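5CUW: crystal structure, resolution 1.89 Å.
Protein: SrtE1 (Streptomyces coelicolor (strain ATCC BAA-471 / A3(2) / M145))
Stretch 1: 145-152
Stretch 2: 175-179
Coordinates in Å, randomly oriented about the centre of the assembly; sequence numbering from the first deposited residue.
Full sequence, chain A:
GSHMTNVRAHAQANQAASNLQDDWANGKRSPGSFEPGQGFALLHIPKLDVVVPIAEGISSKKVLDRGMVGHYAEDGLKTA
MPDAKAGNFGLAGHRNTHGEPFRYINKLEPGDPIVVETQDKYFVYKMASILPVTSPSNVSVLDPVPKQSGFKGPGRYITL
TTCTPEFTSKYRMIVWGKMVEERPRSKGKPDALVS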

# COMPACT_ATOMS: atom_id res chain seq x y z
N VAL A 145 5.93 -9.99 -8.75
CA VAL A 145 5.29 -11.09 -8.03
C VAL A 145 6.01 -11.19 -6.69
O VAL A 145 7.06 -11.82 -6.61
CB VAL A 145 5.36 -12.43 -8.79
CG1 VAL A 145 4.68 -13.54 -7.98
CG2 VAL A 145 4.71 -12.32 -10.16
N PRO A 146 5.45 -10.56 -5.65
CA PRO A 146 6.17 -10.31 -4.40
C PRO A 146 6.64 -11.57 -3.71
O PRO A 146 5.84 -12.50 -3.50
CB PRO A 146 5.15 -9.56 -3.54
CG PRO A 146 3.83 -9.92 -4.10
CD PRO A 146 4.06 -10.08 -5.59
N LYS A 147 7.92 -11.61 -3.36
CA LYS A 147 8.48 -12.76 -2.68
C LYS A 147 7.84 -12.90 -1.31
O LYS A 147 7.55 -11.89 -0.67
CB LYS A 147 10.00 -12.63 -2.52
N GLN A 148 7.61 -14.14 -0.91
CA GLN A 148 7.06 -14.48 0.41
C GLN A 148 5.56 -14.22 0.54
O GLN A 148 4.97 -14.50 1.58
CB GLN A 148 7.83 -13.72 1.51
CG GLN A 148 9.19 -14.35 1.80
CD GLN A 148 9.98 -13.60 2.85
OE1 GLN A 148 10.79 -12.74 2.53
NE2 GLN A 148 9.77 -13.95 4.11
N SER A 149 4.93 -13.69 -0.51
CA SER A 149 3.49 -13.43 -0.48
C SER A 149 2.65 -14.69 -0.66
O SER A 149 1.48 -14.72 -0.26
CB SER A 149 3.11 -12.43 -1.57
OG SER A 149 3.49 -12.95 -2.84
N GLY A 150 3.22 -15.71 -1.29
CA GLY A 150 2.46 -16.89 -1.67
C GLY A 150 1.74 -16.76 -3.01
O GLY A 150 1.07 -17.70 -3.45
N PHE A 151 1.86 -15.61 -3.66
CA PHE A 151 1.27 -15.43 -4.98
C PHE A 151 2.06 -16.27 -5.99
O PHE A 151 3.29 -16.26 -5.98
CB PHE A 151 1.26 -13.95 -5.40
CG PHE A 151 0.45 -13.06 -4.49
CD1 PHE A 151 -0.68 -13.53 -3.85
CD2 PHE A 151 0.82 -11.74 -4.28
CE1 PHE A 151 -1.42 -12.72 -3.01
CE2 PHE A 151 0.10 -10.92 -3.44
CZ PHE A 151 -1.03 -11.40 -2.81
N LYS A 152 1.36 -16.99 -6.86
CA LYS A 152 2.00 -18.01 -7.69
C LYS A 152 2.50 -17.49 -9.03
O LYS A 152 3.41 -18.07 -9.63
CB LYS A 152 1.04 -19.18 -7.92
CG LYS A 152 0.73 -19.98 -6.66
CD LYS A 152 -0.44 -20.93 -6.89
N VAL A 175 1.92 -6.14 4.33
CA VAL A 175 0.59 -6.68 4.04
C VAL A 175 0.34 -6.63 2.52
O VAL A 175 0.59 -5.60 1.90
CB VAL A 175 -0.49 -5.88 4.79
CG1 VAL A 175 -1.88 -6.29 4.35
CG2 VAL A 175 -0.31 -6.05 6.29
N TRP A 176 -0.11 -7.74 1.93
CA TRP A 176 -0.41 -7.82 0.49
C TRP A 176 -1.89 -8.03 0.19
O TRP A 176 -2.60 -8.73 0.93
CB TRP A 176 0.35 -8.99 -0.18
CG TRP A 176 1.86 -8.91 -0.17
CD1 TRP A 176 2.66 -8.17 -1.01
CD2 TRP A 176 2.77 -9.66 0.67
NE1 TRP A 176 3.99 -8.38 -0.72
CE2 TRP A 176 4.08 -9.29 0.30
CE3 TRP A 176 2.59 -10.59 1.69
CZ2 TRP A 176 5.21 -9.83 0.92
CZ3 TRP A 176 3.71 -11.12 2.31
CH2 TRP A 176 5.00 -10.74 1.92
N GLY A 177 -2.35 -7.45 -0.91
CA GLY A 177 -3.71 -7.63 -1.39
C GLY A 177 -3.75 -7.92 -2.89
O GLY A 177 -2.74 -7.78 -3.58
N LYS A 178 -4.92 -8.34 -3.37
CA LYS A 178 -5.13 -8.66 -4.79
C LYS A 178 -6.32 -7.90 -5.33
O LYS A 178 -7.35 -7.84 -4.68
CB LYS A 178 -5.39 -10.15 -4.98
CG LYS A 178 -4.30 -11.06 -4.50
CD LYS A 178 -4.68 -12.51 -4.77
CE LYS A 178 -6.04 -12.85 -4.19
NZ LYS A 178 -6.43 -14.26 -4.44
N MET A 179 -6.22 -7.38 -6.55
CA MET A 179 -7.30 -6.56 -7.10
C MET A 179 -8.54 -7.37 -7.40
O MET A 179 -8.45 -8.47 -7.96
CB MET A 179 -6.83 -5.84 -8.37
CG MET A 179 -7.74 -4.65 -8.73
SD MET A 179 -7.20 -3.82 -10.24
CE MET A 179 -5.71 -3.00 -9.65

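The loop and the strand meet without a single hydrogen bond between their modelled atoms; instead, one buried tryptophan, W176, touches five loop residues, P146 to S149 and F151. Its side chain points from the strand toward the loop, chi1 in the m rotamer (-63°), and W176 contributes the largest share of any residue, 112 Å² of the 298 Å² buried by the two stretches together.

P146 to S149 form a type II turn, whose third position, Q148, adopts positive phi. The backbone bond from S149 N to P146 O is weak at 3.3 Å, but S149 OG donates a very short hydrogen bond to P146 O, 2.5 Å. The same S149 OG accepts a bond from F151 N at 3.2 Å, so one small hydroxyl, in the p rotamer, ties the turn to the residues that follow. Serine thus satisfies its polar end within the loop while S149 CB lies over the indole face, 3.7 Å from the centroid of the W176 six-membered ring and close to its normal, a CH-pi contact.

Proline suits the start of the turn, where phi is -60°, and its apolar ring packs against the indole, P146 CG lying 3.7 Å from W176 CD1. The turn backbone also contributes, with K147 O 3.5 Å from W176 CZ2. W176 NE1 finds its hydrogen-bond partner elsewhere in the structure, so the indole can be buried without an unsatisfied polar group.

Beyond G150, whose positive phi favours glycine, F151 turns toward the strand. The edge of the F151 ring approaches the face of the W176 five-membered ring, offset, with planes at 73° and centroids 5.9 Å apart. F151 CE2 also packs 3.8 Å from W176 CB, and F151 CE1 lies 3.6 Å from K178 CG: K178 CG and CD pack beside F151 CE1, while the lysine's amine remains free of the loop.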